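NAD_Gly3P_dh, NAD-dependent glycerol-3-phosphate dehydrogenase (Streptosporangium roseum, PDB 5OCM) is an imine reductase that binds NADP and probably reduces imines to amines with NADPH as the hydride donor. Local coordinates at residues N206-I209 with G214-S217; N182-G187 with T199-F204; G226-L231 with Y279-E284; A118-P123 with L168-L173. All coordinates share one frame; numbering follows the deposited sequence. Where two conformers were deposited one is given.

Interaction 1. Residues N206-I209 with G214-S217; sequences NRWI and GFVS
Trp208 NE1 makes a weak hydrogen bond to Leu173 O of the second subunit, while the six-membered end of the same indole meets Phe215. The two residues are seven positions apart on one continuous helix, so they stand two turns apart on the same flank. They form an offset edge-to-face (T-shaped) pair: the edge of Phe215 is turned toward the face of the Trp208 six-membered ring, with centroids 5.7 Å apart and planes at 70°. The far corner of the indole does the touching, Trp208 CH2 lying 3.7 Å from Phe215 CE2 and 3.8 Å from Phe215 CZ, close to the plane of the phenyl ring. The torsions bring the rings together over the two turns: Trp208 CG is anti to the backbone N (chi1 178°), whereas Phe215 CG is anti to the carbonyl carbon (chi1 -44°). Trp208 also lines the pocket for trifluoroacetophenone hydrate and touches that ligand, while Phe215 packs on Ile122 of the second subunit. Helix 198-225, which carries the pair, runs through the dimer interface, where Ile209 meets Ile209 of the second subunit and Val216 packs on Asn206 of that subunit.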
loop_
_atom_site.group_PDB
_atom_site.type_symbol
_atom_site.label_atom_id
_atom_site.label_comp_id
_atom_site.label_asym_id
_atom_site.label_seq_id
_atom_site.Cartn_x
_atom_site.Cartn_y
_atom_site.Cartn_z
ATOM N N ASN A 206 -2.314 7.986 -3.590
ATOM C CA ASN A 206 -0.875 8.012 -3.283
ATOM C C ASN A 206 -0.537 8.820 -2.017
ATOM O O ASN A 206 0.305 8.401 -1.206
ATOM C CB ASN A 206 -0.073 8.506 -4.478
ATOM C CG ASN A 206 0.008 7.474 -5.615
ATOM O OD1 ASN A 206 0.330 7.861 -6.792
ATOM N ND2 ASN A 206 -0.187 6.252 -5.316
ATOM N N ARG A 207 -1.233 9.932 -1.826
ATOM C CA ARG A 207 -1.044 10.699 -0.605
ATOM C C ARG A 207 -1.462 9.873 0.630
ATOM O O ARG A 207 -0.782 9.856 1.667
ATOM C CB ARG A 207 -1.863 11.976 -0.680
ATOM C CG ARG A 207 -1.603 12.801 0.586
ATOM C CD ARG A 207 -2.017 14.216 0.373
ATOM N NE ARG A 207 -1.650 14.968 1.572
ATOM C CZ ARG A 207 -1.784 16.286 1.705
ATOM N NH1 ARG A 207 -2.401 16.985 0.730
ATOM N NH2 ARG A 207 -1.347 16.879 2.857
ATOM N N TRP A 208 -2.551 9.137 0.502
ATOM C CA TRP A 208 -3.018 8.280 1.567
ATOM C C TRP A 208 -2.077 7.091 1.835
ATOM O O TRP A 208 -1.761 6.773 2.993
ATOM C CB TRP A 208 -4.440 7.800 1.256
ATOM C CG TRP A 208 -5.013 6.866 2.244
ATOM C CD1 TRP A 208 -5.523 5.671 1.983
ATOM C CD2 TRP A 208 -5.190 7.084 3.670
ATOM N NE1 TRP A 208 -5.997 5.098 3.131
ATOM C CE2 TRP A 208 -5.831 5.965 4.176
ATOM C CE3 TRP A 208 -4.881 8.139 4.541
ATOM C CZ2 TRP A 208 -6.140 5.814 5.533
ATOM C CZ3 TRP A 208 -5.211 7.996 5.917
ATOM C CH2 TRP A 208 -5.820 6.812 6.389
ATOM N N ILE A 209 -1.569 6.499 0.774
ATOM C CA ILE A 209 -0.621 5.405 0.909
ATOM C C ILE A 209 0.589 5.882 1.689
ATOM O O ILE A 209 1.141 5.128 2.564
ATOM C CB ILE A 209 -0.218 4.829 -0.495
ATOM C CG1 ILE A 209 -1.353 3.975 -1.064
ATOM C CG2 ILE A 209 1.033 3.961 -0.402
ATOM C CD1 ILE A 209 -1.237 3.765 -2.573
ATOM N N GLY A 214 3.212 5.438 7.835
ATOM C CA GLY A 214 3.337 5.744 9.281
ATOM C C GLY A 214 2.670 4.708 10.169
ATOM O O GLY A 214 3.176 4.388 11.254
ATOM N N PHE A 215 1.543 4.157 9.717
ATOM C CA PHE A 215 0.842 3.110 10.453
ATOM C C PHE A 215 1.669 1.829 10.414
ATOM O O PHE A 215 1.782 1.134 11.418
ATOM C CB PHE A 215 -0.570 2.798 9.922
ATOM C CG PHE A 215 -1.431 4.005 9.585
ATOM C CD1 PHE A 215 -1.212 5.226 10.160
ATOM C CD2 PHE A 215 -2.473 3.850 8.713
ATOM C CE1 PHE A 215 -1.994 6.326 9.801
ATOM C CE2 PHE A 215 -3.276 4.945 8.365
ATOM C CZ PHE A 215 -2.995 6.185 8.893
ATOM N N VAL A 216 2.272 1.533 9.258
ATOM C CA VAL A 216 3.132 0.349 9.163
ATOM C C VAL A 216 4.236 0.411 10.250
ATOM O O VAL A 216 4.482 -0.574 10.947
ATOM C CB VAL A 216 3.760 0.232 7.755
ATOM C CG1 VAL A 216 4.939 -0.753 7.710
ATOM C CG2 VAL A 216 2.682 -0.158 6.737
ATOM N N SER A 217 4.939 1.543 10.337
ATOM C CA SER A 217 6.039 1.677 11.313
ATOM C C SER A 217 5.551 1.537 12.761
ATOM O O SER A 217 6.121 0.776 13.552
ATOM C CB SER A 217 6.747 3.013 11.150
ATOM O OG SER A 217 7.323 3.128 9.872
#

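Interaction 2. Residues N182-G187 with T199-F204; sequences NSFLHG and TTFAPF
Phe184 and Phe201 pass each other in opposite directions between neighbouring helices, each with CG anti to its own backbone nitrogen (chi1 169° and 178°). The ring planes are nearly parallel (5°) but displaced, so little of one ring lies over the other, with centroids 5.5 Å apart. The closest atoms are Phe184 CE1 and Phe201 CD2, 3.4 Å apart. The pair joins helix 165-192, the long interdomain helix of the imine reductase fold, to helix 198-225, which returns in a roughly antiparallel sense. Phe201 lies against the backbone of Gly187, its CE2 3.8 Å from Gly187 C; a CB on that glycine would clash with the ring. Phe184 O sits in the plane of the Phe201 ring, at its edge. Next to Phe201, Ala202 packs on Phe184, with Ala202 CB 4.2 Å from Phe184 CZ. Val216 of the second subunit packs on Phe184, and Leu173 of that subunit on Phe201.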
loop_
_atom_site.group_PDB
_atom_site.type_symbol
_atom_site.label_atom_id
_atom_site.label_comp_id
_atom_site.label_asym_id
_atom_site.label_seq_id
_atom_site.Cartn_x
_atom_site.Cartn_y
_atom_site.Cartn_z
ATOM N N ASN A 182 -4.426 -4.093 -5.860
ATOM C CA ASN A 182 -5.796 -4.605 -5.960
ATOM C C ASN A 182 -6.798 -3.673 -5.295
ATOM O O ASN A 182 -7.858 -3.396 -5.864
ATOM C CB ASN A 182 -5.916 -6.020 -5.402
ATOM C CG ASN A 182 -5.403 -7.099 -6.314
ATOM O OD1 ASN A 182 -5.144 -6.853 -7.488
ATOM N ND2 ASN A 182 -5.269 -8.330 -5.769
ATOM N N SER A 183 -6.475 -3.174 -4.106
ATOM C CA SER A 183 -7.379 -2.274 -3.420
ATOM C C SER A 183 -7.459 -0.914 -4.129
ATOM O O SER A 183 -8.529 -0.304 -4.188
ATOM C CB SER A 183 -7.004 -2.167 -1.933
ATOM O OG SER A 183 -5.699 -1.700 -1.772
ATOM N N PHE A 184 -6.341 -0.452 -4.723
ATOM C CA PHE A 184 -6.414 0.749 -5.542
ATOM C C PHE A 184 -7.376 0.545 -6.733
ATOM O O PHE A 184 -8.230 1.420 -7.020
ATOM C CB PHE A 184 -5.038 1.154 -6.110
ATOM C CG PHE A 184 -5.150 2.229 -7.155
ATOM C CD1 PHE A 184 -5.484 3.520 -6.776
ATOM C CD2 PHE A 184 -5.008 1.938 -8.472
ATOM C CE1 PHE A 184 -5.706 4.514 -7.715
ATOM C CE2 PHE A 184 -5.179 2.936 -9.455
ATOM C CZ PHE A 184 -5.554 4.230 -9.064
ATOM N N LEU A 185 -7.238 -0.585 -7.395
ATOM C CA LEU A 185 -8.093 -0.882 -8.578
ATOM C C LEU A 185 -9.563 -1.054 -8.201
ATOM O O LEU A 185 -10.456 -0.510 -8.888
ATOM C CB LEU A 185 -7.591 -2.087 -9.388
ATOM C CG LEU A 185 -6.186 -1.903 -10.033
ATOM C CD1 LEU A 185 -5.768 -3.253 -10.557
ATOM C CD2 LEU A 185 -6.136 -0.891 -11.110
ATOM N N HIS A 186 -9.825 -1.690 -7.063
ATOM C CA HIS A 186 -11.214 -1.724 -6.547
ATOM C C HIS A 186 -11.737 -0.324 -6.290
ATOM O O HIS A 186 -12.883 0.028 -6.681
ATOM C CB HIS A 186 -11.253 -2.614 -5.291
ATOM C CG HIS A 186 -12.562 -2.615 -4.549
ATOM N ND1 HIS A 186 -13.789 -2.524 -5.163
ATOM C CD2 HIS A 186 -12.825 -2.732 -3.247
ATOM C CE1 HIS A 186 -14.746 -2.547 -4.240
ATOM N NE2 HIS A 186 -14.184 -2.669 -3.072
ATOM N N GLY A 187 -10.916 0.513 -5.659
ATOM C CA GLY A 187 -11.301 1.901 -5.406
ATOM C C GLY A 187 -11.561 2.678 -6.655
ATOM O O GLY A 187 -12.534 3.455 -6.721
ATOM N N THR A 199 -7.253 8.469 -12.929
ATOM C CA THR A 199 -6.203 9.473 -12.825
ATOM C C THR A 199 -6.537 10.630 -11.894
ATOM O O THR A 199 -5.637 11.262 -11.351
ATOM C CB THR A 199 -5.770 10.026 -14.207
ATOM O OG1 THR A 199 -6.947 10.430 -14.916
ATOM C CG2 THR A 199 -5.021 8.934 -14.995
ATOM N N THR A 200 -7.813 10.918 -11.699
ATOM C CA THR A 200 -8.260 11.863 -10.663
ATOM C C THR A 200 -8.078 11.297 -9.257
ATOM O O THR A 200 -7.603 12.030 -8.363
ATOM C CB THR A 200 -9.722 12.280 -10.897
ATOM O OG1 THR A 200 -9.814 12.842 -12.214
ATOM C CG2 THR A 200 -10.190 13.300 -9.873
ATOM N N PHE A 201 -8.433 10.040 -9.082
ATOM C CA PHE A 201 -8.306 9.331 -7.806
ATOM C C PHE A 201 -6.854 9.105 -7.393
ATOM O O PHE A 201 -6.524 9.193 -6.213
ATOM C CB PHE A 201 -9.075 8.019 -7.904
ATOM C CG PHE A 201 -9.003 7.149 -6.658
ATOM C CD1 PHE A 201 -9.283 7.688 -5.418
ATOM C CD2 PHE A 201 -8.734 5.797 -6.764
ATOM C CE1 PHE A 201 -9.275 6.875 -4.268
ATOM C CE2 PHE A 201 -8.714 4.978 -5.647
ATOM C CZ PHE A 201 -8.990 5.504 -4.375
ATOM N N ALA A 202 -5.988 8.796 -8.363
ATOM C CA ALA A 202 -4.609 8.366 -8.048
ATOM C C ALA A 202 -3.830 9.249 -7.091
ATOM O O ALA A 202 -3.198 8.741 -6.150
ATOM C CB ALA A 202 -3.805 8.070 -9.306
ATOM N N PRO A 203 -3.836 10.587 -7.290
ATOM C CA PRO A 203 -3.045 11.409 -6.349
ATOM C C PRO A 203 -3.561 11.354 -4.905
ATOM O O PRO A 203 -2.760 11.429 -3.951
ATOM C CB PRO A 203 -3.175 12.836 -6.905
ATOM C CG PRO A 203 -3.589 12.661 -8.304
ATOM C CD PRO A 203 -4.296 11.353 -8.463
ATOM N N PHE A 204 -4.869 11.180 -4.749
ATOM C CA PHE A 204 -5.460 10.961 -3.402
ATOM C C PHE A 204 -4.976 9.611 -2.836
ATOM O O PHE A 204 -4.536 9.533 -1.686
ATOM C CB PHE A 204 -6.984 11.003 -3.463
ATOM C CG PHE A 204 -7.541 12.338 -3.828
ATOM C CD1 PHE A 204 -7.772 13.309 -2.836
ATOM C CD2 PHE A 204 -7.828 12.664 -5.134
ATOM C CE1 PHE A 204 -8.256 14.577 -3.174
ATOM C CE2 PHE A 204 -8.315 13.952 -5.465
ATOM C CZ PHE A 204 -8.527 14.889 -4.493
#

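Interaction 3. Residues G226-L231 with Y279-E284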
loop_
_atom_site.group_PDB
_atom_site.type_symbol
_atom_site.label_atom_id
_atom_site.label_comp_id
_atom_site.label_asym_id
_atom_site.label_seq_id
_atom_site.Cartn_x
_atom_site.Cartn_y
_atom_site.Cartn_z
ATOM N N GLY A 226 4.253 -7.701 20.928
ATOM C CA GLY A 226 3.073 -8.545 21.178
ATOM C C GLY A 226 2.051 -7.873 22.007
ATOM O O GLY A 226 1.382 -8.497 22.785
ATOM N N ALA A 227 1.926 -6.553 21.874
ATOM C CA ALA A 227 1.011 -5.745 22.668
ATOM C C ALA A 227 0.437 -4.687 21.727
ATOM O O ALA A 227 1.196 -3.970 21.083
ATOM C CB ALA A 227 1.737 -5.098 23.820
ATOM N N TYR A 228 -0.897 -4.603 21.696
ATOM C CA TYR A 228 -1.583 -3.915 20.635
ATOM C C TYR A 228 -2.614 -2.911 21.144
ATOM O O TYR A 228 -3.780 -2.998 20.771
ATOM C CB TYR A 228 -2.281 -4.992 19.766
ATOM C CG TYR A 228 -1.415 -6.204 19.470
ATOM C CD1 TYR A 228 -0.368 -6.116 18.586
ATOM C CD2 TYR A 228 -1.676 -7.428 20.037
ATOM C CE1 TYR A 228 0.421 -7.253 18.287
ATOM C CE2 TYR A 228 -0.885 -8.542 19.770
ATOM C CZ TYR A 228 0.167 -8.435 18.909
ATOM O OH TYR A 228 0.969 -9.505 18.611
ATOM N N PRO A 229 -2.188 -1.913 21.926
ATOM C CA PRO A 229 -3.188 -0.922 22.374
ATOM C C PRO A 229 -3.719 -0.102 21.196
ATOM O O PRO A 229 -2.995 0.198 20.283
ATOM C CB PRO A 229 -2.395 -0.042 23.369
ATOM C CG PRO A 229 -1.005 -0.091 22.845
ATOM C CD PRO A 229 -0.851 -1.572 22.396
ATOM N N ALA A 230 -4.989 0.272 21.270
ATOM C CA ALA A 230 -5.642 1.064 20.235
ATOM C C ALA A 230 -5.359 2.531 20.455
ATOM O O ALA A 230 -6.172 3.238 21.017
ATOM C CB ALA A 230 -7.127 0.774 20.224
ATOM N N LEU A 231 -4.174 2.968 20.051
ATOM C CA LEU A 231 -3.763 4.343 20.224
ATOM C C LEU A 231 -4.435 5.287 19.223
ATOM O O LEU A 231 -4.588 6.446 19.479
ATOM C CB LEU A 231 -2.272 4.508 20.163
ATOM C CG LEU A 231 -1.603 3.693 21.324
ATOM C CD1 LEU A 231 -0.085 3.650 21.124
ATOM C CD2 LEU A 231 -1.961 4.226 22.707
ATOM N N TYR A 279 -5.259 -2.293 15.309
ATOM C CA TYR A 279 -5.230 -3.132 14.124
ATOM C C TYR A 279 -4.018 -4.050 14.079
ATOM O O TYR A 279 -4.073 -5.132 13.471
ATOM C CB TYR A 279 -5.325 -2.306 12.817
ATOM C CG TYR A 279 -5.804 -3.103 11.630
ATOM C CD1 TYR A 279 -7.161 -3.264 11.373
ATOM C CD2 TYR A 279 -4.908 -3.739 10.776
ATOM C CE1 TYR A 279 -7.617 -4.007 10.285
ATOM C CE2 TYR A 279 -5.331 -4.527 9.711
ATOM C CZ TYR A 279 -6.707 -4.668 9.470
ATOM O OH TYR A 279 -7.125 -5.483 8.437
ATOM N N ALA A 280 -2.927 -3.663 14.725
ATOM C CA ALA A 280 -1.740 -4.527 14.751
ATOM C C ALA A 280 -1.986 -5.896 15.310
ATOM O O ALA A 280 -1.269 -6.847 14.987
ATOM C CB ALA A 280 -0.610 -3.813 15.474
ATOM N N ALA A 281 -2.997 -6.050 16.173
ATOM C CA ALA A 281 -3.392 -7.354 16.699
ATOM C C ALA A 281 -3.765 -8.346 15.601
ATOM O O ALA A 281 -3.684 -9.582 15.801
ATOM C CB ALA A 281 -4.516 -7.203 17.680
ATOM N N MET A 282 -4.110 -7.837 14.409
ATOM C CA MET A 282 -4.371 -8.677 13.243
ATOM C C MET A 282 -3.202 -9.551 12.845
ATOM O O MET A 282 -3.415 -10.559 12.150
ATOM C CB MET A 282 -4.792 -7.818 12.054
ATOM C CG MET A 282 -6.177 -7.227 12.236
ATOM S SD MET A 282 -7.499 -8.452 12.307
ATOM C CE MET A 282 -7.253 -9.314 10.789
ATOM N N ILE A 283 -1.978 -9.242 13.296
ATOM C CA ILE A 283 -0.864 -10.110 13.027
ATOM C C ILE A 283 -1.176 -11.559 13.411
ATOM O O ILE A 283 -0.707 -12.504 12.731
ATOM C CB ILE A 283 0.428 -9.651 13.805
ATOM C CG1 ILE A 283 1.650 -10.452 13.417
ATOM C CG2 ILE A 283 0.273 -9.697 15.323
ATOM C CD1 ILE A 283 2.069 -10.181 11.993
ATOM N N GLU A 284 -1.966 -11.751 14.484
ATOM C CA GLU A 284 -2.265 -13.108 14.957
ATOM C C GLU A 284 -3.067 -13.913 13.913
ATOM O O GLU A 284 -2.972 -15.125 13.880
ATOM C CB GLU A 284 -3.007 -13.084 16.300
ATOM C CG GLU A 284 -2.205 -12.399 17.404
ATOM C CD GLU A 284 -2.785 -12.473 18.789
ATOM O OE1 GLU A 284 -3.937 -12.849 18.909
ATOM O OE2 GLU A 284 -2.049 -12.162 19.741
HETATM O O HOH W 1 0.403 -11.702 19.447
#
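Tyr228 lays its ring over the backbone of Ala281, and a CH-pi contact is the heart of the meeting: Ala281 CA stands 3.7 Å from the ring centroid, only 16° off the ring normal. Gly226 C lies over the opposite face, offset toward the rim, so the ring is sandwiched between its own loop and the 279-284 segment. With CG anti to the carbonyl carbon (chi1 -44°), the ring is swung back under Gly226. Apolar contacts extend around it. Ala280 CB is 3.9 Å from Tyr228 CD1, Ala281 CB is 3.7 Å from Tyr228 CD2, and at the far end Ile283 CG2 comes within 3.8 Å of Tyr228 CZ. The platform is a run of 3-10 turns, Met282 N bonding to Tyr279 O and Ile283 N to Ala280 O, which leads into the short helix 283-286; Tyr228 belongs to the connection between helices 198-225 and 235-252 of the C-terminal helical domain. With the Tyr228 ring cut back to an alanine, a gap is likely to open over Ala281, and Ile283 CG2 would lose its aromatic neighbour. Polar contacts are peripheral. A water lies between Tyr228 OH and Glu284 OE2, though both separations are too short to be trusted. The carboxylate plane stands at 89° to the ring, and Glu284 OE1 is hydrogen-bonded to Gln274 NE2.

Interaction 4. Residues A118-P123 with L168-L173. With NAP (NADP nicotinamide-adenine-dinucleotide phosphate), chain G; 9RH (2,2,2-trifluoromethyl acetophenone hydrate), chain X.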
loop_
_atom_site.group_PDB
_atom_site.type_symbol
_atom_site.label_atom_id
_atom_site.label_comp_id
_atom_site.label_asym_id
_atom_site.label_seq_id
_atom_site.Cartn_x
_atom_site.Cartn_y
_atom_site.Cartn_z
ATOM N N ALA A 118 17.179 -9.639 -5.328
ATOM C CA ALA A 118 15.803 -9.383 -5.685
ATOM C C ALA A 118 15.676 -7.978 -6.202
ATOM O O ALA A 118 16.210 -7.035 -5.592
ATOM C CB ALA A 118 14.901 -9.589 -4.532
ATOM N N ILE A 119 15.052 -7.828 -7.375
ATOM C CA ILE A 119 14.893 -6.535 -8.017
ATOM C C ILE A 119 13.579 -5.942 -7.574
ATOM O O ILE A 119 12.515 -6.419 -8.028
ATOM C CB ILE A 119 14.918 -6.608 -9.540
ATOM C CG1 ILE A 119 16.201 -7.306 -10.034
ATOM C CG2 ILE A 119 14.895 -5.184 -10.144
ATOM C CD1 ILE A 119 16.030 -7.844 -11.472
ATOM N N MET A 120 13.625 -4.939 -6.691
ATOM C CA MET A 120 12.397 -4.334 -6.176
ATOM C C MET A 120 12.139 -3.061 -6.975
ATOM O O MET A 120 12.165 -1.947 -6.463
ATOM C CB MET A 120 12.508 -4.051 -4.670
ATOM C CG MET A 120 12.893 -5.262 -3.828
ATOM S SD MET A 120 12.088 -6.831 -4.174
ATOM C CE MET A 120 10.363 -6.346 -4.046
ATOM N N ALA A 121 11.925 -3.261 -8.261
ATOM C CA ALA A 121 11.766 -2.211 -9.246
ATOM C C ALA A 121 11.221 -2.772 -10.528
ATOM O O ALA A 121 11.391 -3.956 -10.823
ATOM C CB ALA A 121 13.146 -1.559 -9.541
ATOM N N ILE A 122 10.590 -1.897 -11.296
ATOM C CA ILE A 122 10.197 -2.214 -12.664
ATOM C C ILE A 122 11.343 -1.836 -13.655
ATOM O O ILE A 122 12.238 -1.053 -13.320
ATOM C CB ILE A 122 8.884 -1.498 -13.087
ATOM C CG1 ILE A 122 8.999 0.024 -12.894
ATOM C CG2 ILE A 122 7.717 -2.094 -12.335
ATOM C CD1 ILE A 122 7.832 0.823 -13.498
ATOM N N PRO A 123 11.282 -2.379 -14.868
ATOM C CA PRO A 123 12.417 -2.169 -15.803
ATOM C C PRO A 123 12.730 -0.714 -16.081
ATOM O O PRO A 123 13.886 -0.338 -16.149
ATOM C CB PRO A 123 11.937 -2.885 -17.070
ATOM C CG PRO A 123 11.087 -3.986 -16.575
ATOM C CD PRO A 123 10.295 -3.329 -15.450
ATOM N N LEU A 168 12.887 -14.299 0.595
ATOM C CA LEU A 168 11.910 -14.129 1.670
ATOM C C LEU A 168 11.419 -12.707 1.739
ATOM O O LEU A 168 10.186 -12.455 1.759
ATOM C CB LEU A 168 12.598 -14.520 2.968
ATOM C CG LEU A 168 11.740 -14.697 4.154
ATOM C CD1 LEU A 168 10.762 -15.836 3.913
ATOM C CD2 LEU A 168 12.623 -15.054 5.350
ATOM N N TYR A 169 12.355 -11.752 1.737
ATOM C CA TYR A 169 11.954 -10.335 1.656
ATOM C C TYR A 169 11.186 -10.031 0.386
ATOM O O TYR A 169 10.170 -9.349 0.425
ATOM C CB TYR A 169 13.158 -9.369 1.696
ATOM C CG TYR A 169 13.648 -9.020 3.084
ATOM C CD1 TYR A 169 14.372 -9.932 3.862
ATOM C CD2 TYR A 169 13.434 -7.732 3.600
ATOM C CE1 TYR A 169 14.862 -9.561 5.105
ATOM C CE2 TYR A 169 13.927 -7.378 4.844
ATOM C CZ TYR A 169 14.631 -8.278 5.589
ATOM O OH TYR A 169 15.100 -7.835 6.811
ATOM N N ASP A 170 11.658 -10.545 -0.732
ATOM C CA ASP A 170 11.004 -10.284 -2.037
ATOM C C ASP A 170 9.529 -10.705 -2.039
ATOM O O ASP A 170 8.670 -9.865 -2.346
ATOM C CB ASP A 170 11.784 -11.031 -3.114
ATOM C CG ASP A 170 11.321 -10.788 -4.530
ATOM O OD1 ASP A 170 10.767 -9.700 -4.830
ATOM O OD2 ASP A 170 11.514 -11.689 -5.375
ATOM N N VAL A 171 9.235 -11.938 -1.677
ATOM C CA VAL A 171 7.821 -12.355 -1.758
ATOM C C VAL A 171 6.959 -11.607 -0.747
ATOM O O VAL A 171 5.814 -11.267 -1.072
ATOM C CB VAL A 171 7.618 -13.890 -1.643
ATOM C CG1 VAL A 171 8.378 -14.607 -2.694
ATOM C CG2 VAL A 171 8.039 -14.401 -0.266
ATOM N N ALA A 172 7.498 -11.309 0.415
ATOM C CA ALA A 172 6.774 -10.504 1.427
ATOM C C ALA A 172 6.450 -9.137 0.884
ATOM O O ALA A 172 5.330 -8.660 1.013
ATOM C CB ALA A 172 7.604 -10.372 2.725
ATOM N N LEU A 173 7.424 -8.507 0.230
ATOM C CA LEU A 173 7.226 -7.186 -0.404
ATOM C C LEU A 173 6.272 -7.255 -1.575
ATOM O O LEU A 173 5.378 -6.397 -1.699
ATOM C CB LEU A 173 8.591 -6.602 -0.794
ATOM C CG LEU A 173 9.522 -6.220 0.364
ATOM C CD1 LEU A 173 10.865 -5.916 -0.258
ATOM C CD2 LEU A 173 8.994 -5.053 1.180
HETATM P PA NAP G . 10.234 -12.179 -19.370
HETATM O O1A NAP G . 10.058 -10.933 -20.235
HETATM O O2A NAP G . 9.099 -13.083 -19.530
HETATM O O5B NAP G . 11.643 -12.950 -19.671
HETATM C C5B NAP G . 11.800 -14.314 -19.294
HETATM C C4B NAP G . 13.238 -14.603 -19.651
HETATM O O4B NAP G . 13.643 -15.882 -19.196
HETATM C C3B NAP G . 13.553 -14.545 -21.179
HETATM O O3B NAP G . 14.858 -13.971 -21.427
HETATM C C2B NAP G . 13.532 -16.045 -21.538
HETATM O O2B NAP G . 14.195 -16.379 -22.771
HETATM C C1B NAP G . 14.188 -16.626 -20.316
HETATM N N9A NAP G . 13.952 -18.047 -20.142
HETATM C C8A NAP G . 12.824 -18.678 -19.801
HETATM N N7A NAP G . 13.004 -19.989 -19.730
HETATM C C5A NAP G . 14.296 -20.203 -20.047
HETATM C C6A NAP G . 15.155 -21.369 -20.158
HETATM N N6A NAP G . 14.635 -22.633 -19.910
HETATM N N1A NAP G . 16.420 -21.197 -20.599
HETATM C C2A NAP G . 16.938 -19.975 -20.851
HETATM N N3A NAP G . 16.221 -18.837 -20.744
HETATM C C4A NAP G . 14.930 -18.936 -20.342
HETATM O O3 NAP G . 10.320 -11.899 -17.817
HETATM P PN NAP G . 10.967 -10.538 -17.161
HETATM O O1N NAP G . 9.881 -9.583 -16.873
HETATM O O2N NAP G . 12.304 -10.194 -17.838
HETATM O O5D NAP G . 11.255 -11.252 -15.741
HETATM C C5D NAP G . 12.488 -11.958 -15.571
HETATM C C4D NAP G . 12.655 -12.197 -14.084
HETATM O O4D NAP G . 12.741 -10.871 -13.407
HETATM C C3D NAP G . 11.482 -13.019 -13.512
HETATM O O3D NAP G . 11.946 -13.931 -12.499
HETATM C C2D NAP G . 10.631 -11.895 -12.899
HETATM O O2D NAP G . 9.733 -12.284 -11.847
HETATM C C1D NAP G . 11.741 -10.918 -12.426
HETATM N N1N NAP G . 11.276 -9.557 -12.248
HETATM C C2N NAP G . 10.708 -8.897 -13.237
HETATM C C3N NAP G . 10.231 -7.586 -13.049
HETATM C C7N NAP G . 9.517 -6.816 -14.095
HETATM O O7N NAP G . 9.030 -5.729 -13.714
HETATM N N7N NAP G . 9.409 -7.280 -15.309
HETATM C C4N NAP G . 10.423 -6.957 -11.808
HETATM C C5N NAP G . 11.125 -7.656 -10.831
HETATM C C6N NAP G . 11.534 -8.952 -11.095
HETATM P P2B NAP G . 13.385 -16.281 -24.154
HETATM O O1X NAP G . 13.429 -14.839 -24.540
HETATM O O2X NAP G . 14.170 -17.252 -24.968
HETATM O O3X NAP G . 12.029 -16.926 -23.860
HETATM O O1 9RH X . 5.501 -9.203 -11.386
HETATM C C1 9RH X . 6.478 -9.102 -10.392
HETATM O O2 9RH X . 6.128 -9.692 -9.175
HETATM C C2 9RH X . 6.955 -7.666 -10.234
HETATM C C3 9RH X . 6.339 -6.639 -10.934
HETATM C C4 9RH X . 6.686 -5.321 -10.702
HETATM C C5 9RH X . 7.676 -5.012 -9.801
HETATM C C6 9RH X . 8.303 -6.019 -9.119
HETATM C C7 9RH X . 7.943 -7.345 -9.320
HETATM C C8 9RH X . 7.560 -9.971 -10.959
HETATM F F1 9RH X . 7.066 -11.189 -11.168
HETATM F F2 9RH X . 8.644 -10.029 -10.132
HETATM F F3 9RH X . 7.902 -9.434 -12.115
HETATM O O HOH W 2 10.754 -8.507 -7.219
#
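The nicotinamide end of the NADP pocket borders this contact, in which Ala118 on strand 113-120 of the Rossmann-type domain and Met120 close by meet Asp170 and Leu173 on the long helix 165-192. Beyond Met120 the chain runs past the coenzyme: Ala121 O is 3.3 Å from C4N, the carbon that carries the hydride in NADPH, and Ile119 O is 3.4 Å from C5N. Ile122 CG2 reaches the phenyl ring of the bound trifluoroacetophenone hydrate, 3.8 Å from its C4, and this ligand is also hydrogen-bonded to Thr241 of the second subunit. At the domain junction itself, Ala118 CB packs 3.7 Å from Asp170 CB. The Met120 side chain, bent at chi2 (-44°) and chi3 (-54°), curls back to the helix and puts SD 3.2 Å from Asp170 OD1, while its methyl CE lies 3.7 Å from Leu173 CB. The end of Met120 touches both the Asp170 carboxylate and Leu173, and its CG is also close to Leu173 CD1. Replacing Met120 with alanine would probably open a gap between strand and helix and let the Asp170 carboxylate turn more freely. A water ties the two segments together beside the nicotinamide, donating to Asp170 OD1 at 2.7 Å and to Ile119 O at 2.8 Å.

Overall arrangement
Interactions 1, 2 and 3 lie in the C-terminal helical domain, whereas interaction 4 joins that domain's first helix to the coenzyme domain. Interactions 1 and 2 share helix 198-225, with centres about 14 Å apart, and helix 165-192 carries both interactions 2 and 4, whose centres are about 22 Å apart. Across the dimer Tyr169 meets Phe204 of the second subunit, and Asn182 OD1 is hydrogen-bonded to its Tyr279 OH. Each active site is composite: NADP bonds to Asp232 O and the ligand to Thr241 OG1 of the second subunit, and each pocket takes Ile122 from one subunit and Trp208 from the other. The Phe201 side chain is about 13 Å from a bound ligand.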